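Local structure of nucleoside diphosphate kinase (Encephalitozoon cuniculi, 3MPD) at residues 5-10 and 79-85; 28-34 and 87-92; 40-44 and 72-76; 48-54 and 129-134. The protein probably transfers the gamma phosphate of ATP to nucleoside diphosphates through a phosphohistidine intermediate in a ping-pong mechanism, thereby making the other nucleoside triphosphates. The contacts are given in a common frame with arbitrary orientation. Where two conformers were deposited one is given. Numbering follows the deposited sequence.

Interaction 1. Residues 5-10 and 79-85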
loop_
_atom_site.group_PDB
_atom_site.type_symbol
_atom_site.label_atom_id
_atom_site.label_comp_id
_atom_site.label_asym_id
_atom_site.label_seq_id
_atom_site.Cartn_x
_atom_site.Cartn_y
_atom_site.Cartn_z
ATOM N N MET A 5 9.101 7.096 -16.674
ATOM C CA MET A 5 10.450 6.686 -16.203
ATOM C C MET A 5 10.528 5.171 -16.008
ATOM O O MET A 5 9.548 4.449 -16.228
ATOM C CB MET A 5 10.809 7.428 -14.899
ATOM C CG MET A 5 11.237 8.898 -15.111
ATOM S SD MET A 5 11.609 9.820 -13.572
ATOM C CE MET A 5 10.001 9.917 -12.788
ATOM N N GLU A 6 11.696 4.689 -15.585
ATOM C CA GLU A 6 11.885 3.260 -15.298
ATOM C C GLU A 6 10.934 2.800 -14.179
ATOM O O GLU A 6 10.602 3.577 -13.275
ATOM C CB GLU A 6 13.351 3.036 -14.922
ATOM C CG GLU A 6 13.787 1.616 -14.639
ATOM C CD GLU A 6 15.305 1.511 -14.487
ATOM O OE1 GLU A 6 16.029 1.770 -15.473
ATOM O OE2 GLU A 6 15.790 1.174 -13.387
ATOM N N ARG A 7 10.484 1.552 -14.239
ATOM C CA ARG A 7 9.704 0.982 -13.125
ATOM C C ARG A 7 10.236 -0.357 -12.590
ATOM O O ARG A 7 10.973 -1.069 -13.281
ATOM C CB ARG A 7 8.246 0.842 -13.505
ATOM C CG ARG A 7 8.061 0.505 -14.927
ATOM C CD ARG A 7 6.619 0.623 -15.324
ATOM N NE ARG A 7 6.317 -0.536 -16.148
ATOM C CZ ARG A 7 5.091 -0.936 -16.459
ATOM N NH1 ARG A 7 4.029 -0.260 -16.026
ATOM N NH2 ARG A 7 4.943 -2.020 -17.204
ATOM N N THR A 8 9.845 -0.696 -11.355
ATOM C CA THR A 8 10.315 -1.922 -10.706
ATOM C C THR A 8 9.204 -2.561 -9.888
ATOM O O THR A 8 8.292 -1.874 -9.408
ATOM C CB THR A 8 11.591 -1.676 -9.843
ATOM O OG1 THR A 8 12.170 -2.929 -9.445
ATOM C CG2 THR A 8 11.312 -0.811 -8.607
ATOM N N PHE A 9 9.261 -3.881 -9.770
ATOM C CA PHE A 9 8.255 -4.628 -9.046
ATOM C C PHE A 9 8.784 -4.958 -7.667
ATOM O O PHE A 9 9.850 -5.545 -7.529
ATOM C CB PHE A 9 7.862 -5.910 -9.799
ATOM C CG PHE A 9 6.818 -6.710 -9.094
ATOM C CD1 PHE A 9 5.511 -6.237 -9.013
ATOM C CD2 PHE A 9 7.150 -7.912 -8.478
ATOM C CE1 PHE A 9 4.534 -6.939 -8.329
ATOM C CE2 PHE A 9 6.176 -8.650 -7.803
ATOM C CZ PHE A 9 4.864 -8.155 -7.716
ATOM N N ILE A 10 8.035 -4.561 -6.651
ATOM C CA ILE A 10 8.458 -4.737 -5.260
ATOM C C ILE A 10 7.351 -5.498 -4.551
ATOM O O ILE A 10 6.203 -5.057 -4.540
ATOM C CB ILE A 10 8.635 -3.392 -4.542
ATOM C CG1 ILE A 10 9.597 -2.451 -5.307
ATOM C CG2 ILE A 10 9.091 -3.601 -3.073
ATOM C CD1 ILE A 10 11.087 -2.967 -5.460
ATOM N N TRP A 79 6.825 0.645 -8.274
ATOM C CA TRP A 79 7.437 1.914 -7.918
ATOM C C TRP A 79 8.164 2.442 -9.149
ATOM O O TRP A 79 8.859 1.689 -9.830
ATOM C CB TRP A 79 8.411 1.732 -6.739
ATOM C CG TRP A 79 7.736 1.522 -5.422
ATOM C CD1 TRP A 79 7.282 0.326 -4.905
ATOM C CD2 TRP A 79 7.416 2.530 -4.433
ATOM N NE1 TRP A 79 6.726 0.534 -3.649
ATOM C CE2 TRP A 79 6.798 1.866 -3.337
ATOM C CE3 TRP A 79 7.592 3.917 -4.371
ATOM C CZ2 TRP A 79 6.351 2.545 -2.201
ATOM C CZ3 TRP A 79 7.157 4.590 -3.240
ATOM C CH2 TRP A 79 6.527 3.902 -2.169
ATOM N N VAL A 80 7.982 3.734 -9.436
ATOM C CA VAL A 80 8.502 4.341 -10.667
ATOM C C VAL A 80 9.457 5.478 -10.330
ATOM O O VAL A 80 9.256 6.199 -9.338
ATOM C CB VAL A 80 7.328 4.900 -11.518
ATOM C CG1 VAL A 80 7.821 5.667 -12.764
ATOM C CG2 VAL A 80 6.404 3.762 -11.934
ATOM N N GLY A 81 10.480 5.644 -11.163
ATOM C CA GLY A 81 11.400 6.773 -11.066
ATOM C C GLY A 81 12.708 6.453 -11.748
ATOM O O GLY A 81 12.930 5.292 -12.123
ATOM N N LYS A 82 13.558 7.477 -11.931
ATOM C CA LYS A 82 14.894 7.315 -12.544
ATOM C C LYS A 82 15.688 6.233 -11.825
ATOM O O LYS A 82 15.751 6.232 -10.613
ATOM C CB LYS A 82 15.682 8.630 -12.545
ATOM C CG LYS A 82 15.228 9.597 -13.665
ATOM C CD LYS A 82 15.920 10.957 -13.611
ATOM C CE LYS A 82 15.315 11.935 -14.636
ATOM N NZ LYS A 82 15.924 13.296 -14.582
ATOM N N ASP A 83 16.275 5.313 -12.596
ATOM C CA ASP A 83 17.040 4.177 -12.050
ATOM C C ASP A 83 16.265 3.362 -10.992
ATOM O O ASP A 83 16.889 2.823 -10.072
ATOM C CB ASP A 83 18.399 4.615 -11.420
ATOM C CG ASP A 83 19.250 5.479 -12.334
ATOM O OD1 ASP A 83 19.783 4.984 -13.349
ATOM O OD2 ASP A 83 19.441 6.675 -12.004
ATOM N N ALA A 84 14.946 3.234 -11.129
ATOM C CA ALA A 84 14.126 2.558 -10.105
ATOM C C ALA A 84 14.618 1.169 -9.758
ATOM O O ALA A 84 14.565 0.761 -8.592
ATOM C CB ALA A 84 12.670 2.477 -10.519
ATOM N N VAL A 85 15.074 0.412 -10.760
ATOM C CA VAL A 85 15.444 -0.983 -10.476
ATOM C C VAL A 85 16.680 -1.099 -9.600
ATOM O O VAL A 85 16.683 -1.820 -8.597
ATOM C CB VAL A 85 15.635 -1.842 -11.769
ATOM C CG1 VAL A 85 16.182 -3.236 -11.416
ATOM C CG2 VAL A 85 14.303 -1.986 -12.508
HETATM O O HOH W 1 15.935 5.170 -15.511
HETATM O O HOH W 2 14.404 -3.189 -7.980
#
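Met5 lies over the turn that follows strand 74-80: its SD is 3.5 Å from Lys82 N and its CB 4.1 Å from Val80 CG1. Glu6 binds at both ends. Its backbone O accepts a nearly straight hydrogen bond from Gly81 N (3.0 Å, 171° at the hydrogen), while OE2 accepts one from Val85 N (2.8 Å, 163°) in the first turn of helix 84-92; a water on Asp83 N reaches OE1 only weakly. Gly81 itself, at phi/psi 159/169, opens a type II turn to Ala84, and a CB there would collide with the preceding carbonyl. Arg7 pairs with Val80 at a non-hydrogen-bonded antiparallel site (CA-CA 4.3 Å), its guanidinium leaving to form a salt bridge with Glu128. These two neighbouring strands belong to the antiparallel sheet of the ferredoxin-like NDP kinase fold, here at the point where the chain turns from strand into helix. Thr8 and Trp79 form the hydrogen-bonded pair, with Thr8 N to Trp79 O at 3.0 Å and Trp79 N to Thr8 O at 3.1 Å. A water links Thr8 OG1 with Val85 O, at 2.7 Å from each. Phe9 turns away and stacks on Trp134, whereas Ile10 places CG1 3.6 Å from Trp79 CD1.

Interaction 2. Residues 28-34 and 87-92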
loop_
_atom_site.group_PDB
_atom_site.type_symbol
_atom_site.label_atom_id
_atom_site.label_comp_id
_atom_site.label_asym_id
_atom_site.label_seq_id
_atom_site.Cartn_x
_atom_site.Cartn_y
_atom_site.Cartn_z
ATOM N N ARG A 28 11.127 3.419 3.158
ATOM C CA ARG A 28 12.446 3.433 2.483
ATOM C C ARG A 28 12.293 3.907 1.032
ATOM O O ARG A 28 13.110 4.684 0.542
ATOM C CB ARG A 28 13.157 2.077 2.490
ATOM C CG ARG A 28 13.191 1.327 3.839
ATOM C CD ARG A 28 14.041 2.082 4.826
ATOM N NE ARG A 28 14.208 1.356 6.101
ATOM C CZ ARG A 28 15.205 0.526 6.415
ATOM N NH1 ARG A 28 16.151 0.226 5.541
ATOM N NH2 ARG A 28 15.262 0.020 7.643
ATOM N N PHE A 29 11.255 3.416 0.360
ATOM C CA PHE A 29 11.021 3.743 -1.045
ATOM C C PHE A 29 10.499 5.165 -1.238
ATOM O O PHE A 29 10.896 5.888 -2.182
ATOM C CB PHE A 29 10.062 2.721 -1.671
ATOM C CG PHE A 29 10.703 1.394 -1.880
ATOM C CD1 PHE A 29 11.229 1.067 -3.121
ATOM C CD2 PHE A 29 10.824 0.476 -0.830
ATOM C CE1 PHE A 29 11.873 -0.150 -3.312
ATOM C CE2 PHE A 29 11.486 -0.767 -1.034
ATOM C CZ PHE A 29 12.005 -1.048 -2.273
ATOM N N GLU A 30 9.598 5.560 -0.355
ATOM C CA GLU A 30 8.920 6.844 -0.477
ATOM C C GLU A 30 9.914 7.966 -0.113
ATOM O O GLU A 30 9.912 9.027 -0.740
ATOM C CB GLU A 30 7.685 6.838 0.464
ATOM C CG GLU A 30 6.845 8.106 0.448
ATOM C CD GLU A 30 5.558 8.012 1.285
ATOM O OE1 GLU A 30 5.565 7.467 2.432
ATOM O OE2 GLU A 30 4.539 8.570 0.816
ATOM N N GLU A 31 10.784 7.726 0.887
ATOM C CA GLU A 31 11.782 8.752 1.296
ATOM C C GLU A 31 12.916 8.878 0.300
ATOM O O GLU A 31 13.554 9.943 0.216
ATOM C CB GLU A 31 12.359 8.493 2.710
ATOM C CG GLU A 31 11.380 8.813 3.797
ATOM C CD GLU A 31 11.947 8.620 5.213
ATOM O OE1 GLU A 31 12.905 7.813 5.458
ATOM O OE2 GLU A 31 11.365 9.257 6.102
ATOM N N LYS A 32 13.161 7.807 -0.460
ATOM C CA LYS A 32 14.178 7.827 -1.510
ATOM C C LYS A 32 13.721 8.614 -2.766
ATOM O O LYS A 32 14.555 8.988 -3.603
ATOM C CB LYS A 32 14.562 6.399 -1.908
ATOM C CG LYS A 32 15.731 6.282 -2.936
ATOM C CD LYS A 32 17.046 6.960 -2.484
ATOM C CE LYS A 32 18.235 6.410 -3.294
ATOM N NZ LYS A 32 19.537 7.050 -2.910
ATOM N N GLY A 33 12.418 8.851 -2.901
ATOM C CA GLY A 33 11.885 9.703 -3.961
ATOM C C GLY A 33 11.124 8.966 -5.059
ATOM O O GLY A 33 10.679 9.594 -6.032
ATOM N N LEU A 34 10.998 7.636 -4.930
ATOM C CA LEU A 34 10.309 6.850 -5.942
ATOM C C LEU A 34 8.805 7.101 -5.857
ATOM O O LEU A 34 8.285 7.548 -4.825
ATOM C CB LEU A 34 10.641 5.355 -5.814
ATOM C CG LEU A 34 12.093 4.997 -6.197
ATOM C CD1 LEU A 34 12.415 3.551 -5.809
ATOM C CD2 LEU A 34 12.382 5.284 -7.736
ATOM N N ILE A 87 17.981 1.292 -7.853
ATOM C CA ILE A 87 17.686 1.964 -6.566
ATOM C C ILE A 87 16.995 0.967 -5.627
ATOM O O ILE A 87 17.419 0.781 -4.486
ATOM C CB ILE A 87 16.864 3.282 -6.715
ATOM C CG1 ILE A 87 17.772 4.433 -7.213
ATOM C CG2 ILE A 87 16.188 3.646 -5.345
ATOM C CD1 ILE A 87 16.991 5.754 -7.612
ATOM N N GLY A 88 15.962 0.281 -6.108
ATOM C CA GLY A 88 15.288 -0.716 -5.239
ATOM C C GLY A 88 16.216 -1.823 -4.724
ATOM O O GLY A 88 16.192 -2.157 -3.543
ATOM N N ARG A 89 17.036 -2.400 -5.606
ATOM C CA ARG A 89 17.996 -3.441 -5.204
ATOM C C ARG A 89 18.921 -2.924 -4.082
ATOM O O ARG A 89 19.238 -3.659 -3.129
ATOM C CB ARG A 89 18.855 -3.866 -6.373
ATOM C CG ARG A 89 18.126 -4.750 -7.414
ATOM C CD ARG A 89 18.970 -4.915 -8.697
ATOM N NE ARG A 89 20.270 -5.578 -8.492
ATOM C CZ ARG A 89 20.439 -6.881 -8.240
ATOM N NH1 ARG A 89 19.392 -7.700 -8.114
ATOM N NH2 ARG A 89 21.663 -7.371 -8.089
ATOM N N LYS A 90 19.367 -1.674 -4.213
ATOM C CA LYS A 90 20.272 -1.110 -3.190
ATOM C C LYS A 90 19.561 -0.908 -1.846
ATOM O O LYS A 90 20.148 -1.150 -0.783
ATOM C CB LYS A 90 20.872 0.214 -3.647
ATOM C CG LYS A 90 21.839 0.826 -2.629
ATOM C CD LYS A 90 22.927 1.572 -3.343
ATOM C CE LYS A 90 24.099 1.822 -2.387
ATOM N NZ LYS A 90 25.123 2.710 -2.969
ATOM N N LEU A 91 18.322 -0.443 -1.885
ATOM C CA LEU A 91 17.553 -0.272 -0.639
ATOM C C LEU A 91 17.262 -1.610 0.085
ATOM O O LEU A 91 17.138 -1.655 1.331
ATOM C CB LEU A 91 16.225 0.383 -0.946
ATOM C CG LEU A 91 16.169 1.825 -1.470
ATOM C CD1 LEU A 91 14.679 2.149 -1.778
ATOM C CD2 LEU A 91 16.734 2.821 -0.476
ATOM N N ILE A 92 17.112 -2.666 -0.710
ATOM C CA ILE A 92 16.745 -3.983 -0.214
ATOM C C ILE A 92 17.945 -4.714 0.391
ATOM O O ILE A 92 17.831 -5.277 1.488
ATOM C CB ILE A 92 16.050 -4.808 -1.317
ATOM C CG1 ILE A 92 14.621 -4.259 -1.527
ATOM C CG2 ILE A 92 16.012 -6.339 -0.949
ATOM C CD1 ILE A 92 13.950 -4.733 -2.889
HETATM O O HOH W 3 16.351 0.810 2.763
#
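Apolar packing dominates this helix-helix contact, which has no direct hydrogen bond between its segments. The axes of 28-32 and 87-92 come within 10.8 Å and their N-to-C directions differ by 128°. Leu91 is central: its CD1 sits 3.9 Å from the centroid of the Phe29 ring and only 12° off the ring normal, a CH-pi contact over the face. At the edge of the same ring, Phe29 CZ is 4.2 Å from Ile92 CG1. Gly88 lets the ring come close, with Phe29 CE1 4.0 Å from Gly88 CA. Ile87 CG2 meets both Lys32 CG (3.6 Å) and Leu34 CD1 (3.8 Å).

The polar link is a water, 2.8 Å from Arg28 NH1 and 3.0 Å from Leu91 O, while Arg28 NH2 forms a salt bridge with Asp108. Gly33, with positive phi, and Leu34, whose N donates to Phe29 O at 3.3 Å, form a Schellman motif. Glu30 reaches Ile22 and Ser23 of the second subunit. Helix 84-92 also carries Arg89, a probable ATP ligand. Helices 22-32 and 84-92 thus pack together on the Trp79 side of the sheet, adjoined by helix 105-109, with Phe29 meeting Trp79 of strand 74-80 and Ile118 of strand 118-120.

Interaction 3. Residues 40-44 and 72-76; sequences KCVIP and GMVLA
Four backbone hydrogen bonds set an antiparallel register. Lys40 and Ala76 form one hydrogen-bonded pair (Lys40 N to Ala76 O and Ala76 N to Lys40 O, both 2.8 Å; CA-CA 5.1 Å), and Val42 and Val74 the next (Val42 N to Val74 O 3.1 Å, Val74 N to Val42 O 2.8 Å; CA-CA 5.5 Å). Between them Cys41 and Leu75 are a non-hydrogen-bonded pair (CA-CA 4.7 Å). CA-H...O contacts of 3.4 Å run from Cys41 CA to Val74 O and Met73 CA to Val42 O. Segments 40-42 and 74-76 are extended, axes 4.8 Å apart at closest, directions 147° apart. They join strand 35-42, outermost within this chain, to strand 74-80 in the antiparallel sheet of the NDP kinase fold. Gly72 (phi/psi 167/179) leads in from helix 62-69. On one face Cys41 (m) puts SG 3.7 Å from Met73 CE (t, t, p) and 3.9 Å from Leu75 CD1 (t, p); here the second subunit packs its Ala37 on Cys41 and its Leu36 on Met73. On the other, with Lys40 and Ala76, Val42 CB lies 4.3 Å from Val74 CG2 (m). Pro44 CG lies 3.7 Å from Val74 CG1 and Pro44 CD 3.3 Å from Gly72 O.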
loop_
_atom_site.group_PDB
_atom_site.type_symbol
_atom_site.label_atom_id
_atom_site.label_comp_id
_atom_site.label_asym_id
_atom_site.label_seq_id
_atom_site.Cartn_x
_atom_site.Cartn_y
_atom_site.Cartn_z
ATOM N N LYS A 40 -1.367 -4.010 -4.624
ATOM C CA LYS A 40 -2.358 -5.071 -4.615
ATOM C C LYS A 40 -1.997 -6.079 -3.531
ATOM O O LYS A 40 -0.853 -6.516 -3.452
ATOM C CB LYS A 40 -2.423 -5.778 -6.001
ATOM C CG LYS A 40 -3.497 -6.840 -6.120
ATOM C CD LYS A 40 -3.499 -7.542 -7.489
ATOM C CE LYS A 40 -4.616 -8.588 -7.514
ATOM N NZ LYS A 40 -4.312 -9.824 -8.327
ATOM N N CYS A 41 -2.984 -6.436 -2.712
ATOM C CA CYS A 41 -2.866 -7.537 -1.762
ATOM C C CYS A 41 -3.275 -8.823 -2.471
ATOM O O CYS A 41 -4.373 -8.896 -3.036
ATOM C CB CYS A 41 -3.784 -7.318 -0.557
ATOM S SG CYS A 41 -3.355 -5.876 0.485
ATOM N N VAL A 42 -2.398 -9.833 -2.446
ATOM C CA VAL A 42 -2.709 -11.123 -3.097
ATOM C C VAL A 42 -2.233 -12.297 -2.263
ATOM O O VAL A 42 -1.156 -12.228 -1.671
ATOM C CB VAL A 42 -1.977 -11.311 -4.457
ATOM C CG1 VAL A 42 -2.789 -12.273 -5.374
ATOM C CG2 VAL A 42 -1.727 -9.997 -5.141
ATOM N N ILE A 43 -3.033 -13.369 -2.266
ATOM C CA ILE A 43 -2.636 -14.677 -1.785
ATOM C C ILE A 43 -2.050 -15.348 -3.033
ATOM O O ILE A 43 -2.803 -15.690 -3.928
ATOM C CB ILE A 43 -3.874 -15.480 -1.307
ATOM C CG1 ILE A 43 -4.767 -14.617 -0.392
ATOM C CG2 ILE A 43 -3.464 -16.856 -0.688
ATOM C CD1 ILE A 43 -5.819 -13.747 -1.186
ATOM N N PRO A 44 -0.712 -15.501 -3.112
ATOM C CA PRO A 44 -0.121 -15.986 -4.355
ATOM C C PRO A 44 -0.562 -17.419 -4.741
ATOM O O PRO A 44 -0.680 -18.290 -3.879
ATOM C CB PRO A 44 1.378 -15.967 -4.071
ATOM C CG PRO A 44 1.564 -14.986 -2.941
ATOM C CD PRO A 44 0.315 -15.143 -2.114
ATOM N N GLY A 72 0.881 -16.998 2.858
ATOM C CA GLY A 72 0.035 -15.873 3.210
ATOM C C GLY A 72 0.044 -14.739 2.212
ATOM O O GLY A 72 0.727 -14.796 1.184
ATOM N N MET A 73 -0.747 -13.718 2.534
ATOM C CA MET A 73 -0.921 -12.540 1.698
ATOM C C MET A 73 0.413 -11.828 1.497
ATOM O O MET A 73 1.231 -11.733 2.444
ATOM C CB MET A 73 -1.910 -11.608 2.385
ATOM C CG MET A 73 -2.555 -10.546 1.513
ATOM S SD MET A 73 -3.453 -9.435 2.609
ATOM C CE MET A 73 -2.160 -8.281 3.067
ATOM N N VAL A 74 0.633 -11.345 0.269
ATOM C CA VAL A 74 1.779 -10.502 -0.057
ATOM C C VAL A 74 1.221 -9.138 -0.430
ATOM O O VAL A 74 0.054 -9.044 -0.812
ATOM C CB VAL A 74 2.650 -11.057 -1.254
ATOM C CG1 VAL A 74 3.316 -12.389 -0.890
ATOM C CG2 VAL A 74 1.845 -11.215 -2.535
ATOM N N LEU A 75 2.041 -8.089 -0.302
ATOM C CA LEU A 75 1.718 -6.771 -0.874
ATOM C C LEU A 75 2.577 -6.485 -2.105
ATOM O O LEU A 75 3.791 -6.228 -1.994
ATOM C CB LEU A 75 1.840 -5.643 0.172
ATOM C CG LEU A 75 1.464 -4.210 -0.269
ATOM C CD1 LEU A 75 -0.016 -4.132 -0.683
ATOM C CD2 LEU A 75 1.758 -3.196 0.843
ATOM N N ALA A 76 1.943 -6.551 -3.269
ATOM C CA ALA A 76 2.613 -6.351 -4.545
ATOM C C ALA A 76 2.493 -4.890 -4.985
ATOM O O ALA A 76 1.388 -4.331 -4.982
ATOM C CB ALA A 76 2.006 -7.266 -5.600
#

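Interaction 4. Residues 48-54 and 129-134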
loop_
_atom_site.group_PDB
_atom_site.type_symbol
_atom_site.label_atom_id
_atom_site.label_comp_id
_atom_site.label_asym_id
_atom_site.label_seq_id
_atom_site.Cartn_x
_atom_site.Cartn_y
_atom_site.Cartn_z
ATOM N N VAL A 48 1.523 -18.991 -10.565
ATOM C CA VAL A 48 2.153 -17.682 -10.683
ATOM C C VAL A 48 3.568 -17.635 -10.059
ATOM O O VAL A 48 4.485 -17.088 -10.666
ATOM C CB VAL A 48 1.252 -16.530 -10.159
ATOM C CG1 VAL A 48 0.919 -16.704 -8.700
ATOM C CG2 VAL A 48 1.927 -15.169 -10.361
ATOM N N LEU A 49 3.745 -18.230 -8.878
ATOM C CA LEU A 49 5.068 -18.271 -8.225
ATOM C C LEU A 49 6.121 -19.011 -9.052
ATOM O O LEU A 49 7.263 -18.555 -9.171
ATOM C CB LEU A 49 4.970 -18.879 -6.827
ATOM C CG LEU A 49 4.309 -17.964 -5.795
ATOM C CD1 LEU A 49 4.019 -18.740 -4.543
ATOM C CD2 LEU A 49 5.165 -16.731 -5.500
ATOM N N GLU A 50 5.713 -20.140 -9.639
ATOM C CA GLU A 50 6.566 -20.947 -10.521
ATOM C C GLU A 50 7.004 -20.177 -11.775
ATOM O O GLU A 50 8.125 -20.338 -12.253
ATOM C CB GLU A 50 5.852 -22.276 -10.884
ATOM C CG GLU A 50 5.677 -23.175 -9.646
ATOM C CD GLU A 50 4.881 -24.465 -9.864
ATOM O OE1 GLU A 50 4.276 -24.668 -10.943
ATOM O OE2 GLU A 50 4.868 -25.284 -8.917
ATOM N N THR A 51 6.117 -19.334 -12.297
ATOM C CA THR A 51 6.459 -18.443 -13.413
ATOM C C THR A 51 7.400 -17.326 -12.946
ATOM O O THR A 51 8.431 -17.081 -13.568
ATOM C CB THR A 51 5.203 -17.814 -14.027
ATOM O OG1 THR A 51 4.286 -18.855 -14.352
ATOM C CG2 THR A 51 5.544 -16.997 -15.285
ATOM N N HIS A 52 7.023 -16.648 -11.860
ATOM C CA HIS A 52 7.866 -15.603 -11.235
ATOM C C HIS A 52 9.298 -16.093 -10.995
ATOM O O HIS A 52 10.261 -15.391 -11.313
ATOM C CB HIS A 52 7.240 -15.106 -9.925
ATOM C CG HIS A 52 8.020 -14.008 -9.255
ATOM N ND1 HIS A 52 7.703 -12.672 -9.394
ATOM C CD2 HIS A 52 9.103 -14.053 -8.442
ATOM C CE1 HIS A 52 8.557 -11.943 -8.694
ATOM N NE2 HIS A 52 9.421 -12.758 -8.112
ATOM N N TYR A 53 9.427 -17.305 -10.463
ATOM C CA TYR A 53 10.740 -17.861 -10.129
ATOM C C TYR A 53 11.238 -18.943 -11.108
ATOM O O TYR A 53 12.019 -19.814 -10.703
ATOM C CB TYR A 53 10.755 -18.385 -8.674
ATOM C CG TYR A 53 10.665 -17.295 -7.605
ATOM C CD1 TYR A 53 11.715 -16.372 -7.407
ATOM C CD2 TYR A 53 9.525 -17.175 -6.796
ATOM C CE1 TYR A 53 11.637 -15.354 -6.413
ATOM C CE2 TYR A 53 9.436 -16.160 -5.798
ATOM C CZ TYR A 53 10.492 -15.263 -5.617
ATOM O OH TYR A 53 10.378 -14.270 -4.654
ATOM N N SER A 54 10.825 -18.869 -12.382
ATOM C CA SER A 54 11.195 -19.890 -13.388
ATOM C C SER A 54 12.707 -20.061 -13.553
ATOM O O SER A 54 13.196 -21.176 -13.768
ATOM C CB SER A 54 10.533 -19.616 -14.742
ATOM O OG SER A 54 10.880 -18.326 -15.208
ATOM N N LYS A 129 8.177 -8.247 -16.941
ATOM C CA LYS A 129 7.560 -9.571 -16.811
ATOM C C LYS A 129 6.796 -9.713 -15.484
ATOM O O LYS A 129 5.668 -10.196 -15.486
ATOM C CB LYS A 129 8.620 -10.691 -16.958
ATOM C CG LYS A 129 8.152 -12.084 -16.504
ATOM C CD LYS A 129 9.301 -13.081 -16.402
ATOM C CE LYS A 129 9.021 -14.110 -15.317
ATOM N NZ LYS A 129 9.728 -15.378 -15.557
ATOM N N GLU A 130 7.417 -9.313 -14.368
ATOM C CA GLU A 130 6.792 -9.430 -13.046
ATOM C C GLU A 130 5.565 -8.518 -12.915
ATOM O O GLU A 130 4.541 -8.942 -12.389
ATOM C CB GLU A 130 7.800 -9.158 -11.907
ATOM C CG GLU A 130 8.886 -10.259 -11.786
ATOM C CD GLU A 130 10.132 -9.811 -11.006
ATOM O OE1 GLU A 130 10.120 -8.709 -10.378
ATOM O OE2 GLU A 130 11.133 -10.581 -11.000
ATOM N N ILE A 131 5.668 -7.280 -13.397
ATOM C CA ILE A 131 4.510 -6.378 -13.398
ATOM C C ILE A 131 3.306 -6.977 -14.154
ATOM O O ILE A 131 2.190 -7.002 -13.611
ATOM C CB ILE A 131 4.875 -4.979 -13.917
ATOM C CG1 ILE A 131 5.795 -4.282 -12.910
ATOM C CG2 ILE A 131 3.610 -4.139 -14.177
ATOM C CD1 ILE A 131 6.565 -3.111 -13.461
ATOM N N LYS A 132 3.535 -7.493 -15.370
ATOM C CA LYS A 132 2.458 -8.112 -16.161
ATOM C C LYS A 132 1.929 -9.388 -15.511
ATOM O O LYS A 132 0.752 -9.699 -15.612
ATOM C CB LYS A 132 2.903 -8.410 -17.605
ATOM C CG LYS A 132 3.311 -7.172 -18.421
ATOM C CD LYS A 132 3.854 -7.569 -19.801
ATOM C CE LYS A 132 5.014 -6.655 -20.223
ATOM N NZ LYS A 132 5.995 -7.408 -21.080
ATOM N N LEU A 133 2.808 -10.119 -14.839
ATOM C CA LEU A 133 2.424 -11.354 -14.160
ATOM C C LEU A 133 1.516 -11.095 -12.950
ATOM O O LEU A 133 0.469 -11.721 -12.812
ATOM C CB LEU A 133 3.681 -12.113 -13.729
ATOM C CG LEU A 133 3.504 -13.492 -13.125
ATOM C CD1 LEU A 133 2.783 -14.481 -14.099
ATOM C CD2 LEU A 133 4.876 -14.004 -12.683
ATOM N N TRP A 134 1.911 -10.150 -12.098
ATOM C CA TRP A 134 1.221 -9.913 -10.829
ATOM C C TRP A 134 0.152 -8.818 -10.832
ATOM O O TRP A 134 -0.809 -8.894 -10.061
ATOM C CB TRP A 134 2.243 -9.534 -9.746
ATOM C CG TRP A 134 3.170 -10.619 -9.364
ATOM C CD1 TRP A 134 4.409 -10.867 -9.887
ATOM C CD2 TRP A 134 2.955 -11.599 -8.358
ATOM N NE1 TRP A 134 4.982 -11.943 -9.261
ATOM C CE2 TRP A 134 4.109 -12.414 -8.317
ATOM C CE3 TRP A 134 1.900 -11.870 -7.479
ATOM C CZ2 TRP A 134 4.245 -13.470 -7.424
ATOM C CZ3 TRP A 134 2.023 -12.922 -6.600
ATOM C CH2 TRP A 134 3.192 -13.717 -6.579
HETATM O O HOH W 4 11.094 -12.767 -12.478
#
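Two direct hydrogen bonds and one water bridge join helices that run almost antiparallel, their segment axes at 174° and 10.6 Å apart at closest approach. Trp134 NE1 donates to His52 ND1 (2.8 Å, 162° at the hydrogen), so the indole nitrogen is satisfied and ND1 of His52 serves as the acceptor. Lys129 NZ donates to Thr51 O at 2.9 Å; that carbonyl, near the C-terminal end of helix 46-52, also accepts from Ser54 N and Ser54 OG, both at 3.2 Å. Thr51 OG1 is satisfied within its own helix by Glu47 O. A water donates to His52 O (3.0 Å) and to Glu130 OE2 (2.6 Å), while the other carboxylate oxygen, OE1, is hydrogen-bonded to Ser121 OG and His119 NE2.

Hydrophobic groups fill the space beside these bonds. Val48 CG2 stands 4.0 Å above the centroid of the Trp134 six-membered ring, 7° off its normal, and 3.6 Å from Leu133 CG. Leu49 CD2 meets the edge of the indole at Trp134 CH2 (3.8 Å), and Thr51 CG2 is 3.9 Å from Leu133 CD1.

His52 packs edge-to-face on His119, the probable phosphohistidine, which Glu130 also holds by its hydrogen bond. The arrangement is consistent with Glu130 and His52 helping to orient this histidine on strand 118-120 of the sheet, as in the NDP kinase active site.

In the fold
The first segments of interactions 1 to 4 come in chain order; the second segments come as 72-76 (interaction 3), 79-85 (1), 87-92 (2) and 129-134 (4). Interactions 1 and 3 lie on one antiparallel sheet, share strand 74-80 and have centres about 20 Å apart; interactions 1 and 2 share helix 84-92. Interactions 2 and 4, centres about 22 Å apart, lie on opposite sides of the chain's centre without touching. Interaction 1 connects them: Ile10 CD1 is 3.6 Å from Phe29 CE1 and Phe9 CZ 3.4 Å from Trp134 CG, so consecutive residues of one strand serve helices on both faces. Pro44 CB, 3.8 Å from Trp134 CH2, joins interaction 3 to interaction 4, which reaches His119 through Glu130 and His52. Interactions 2 and 3 both meet the second subunit.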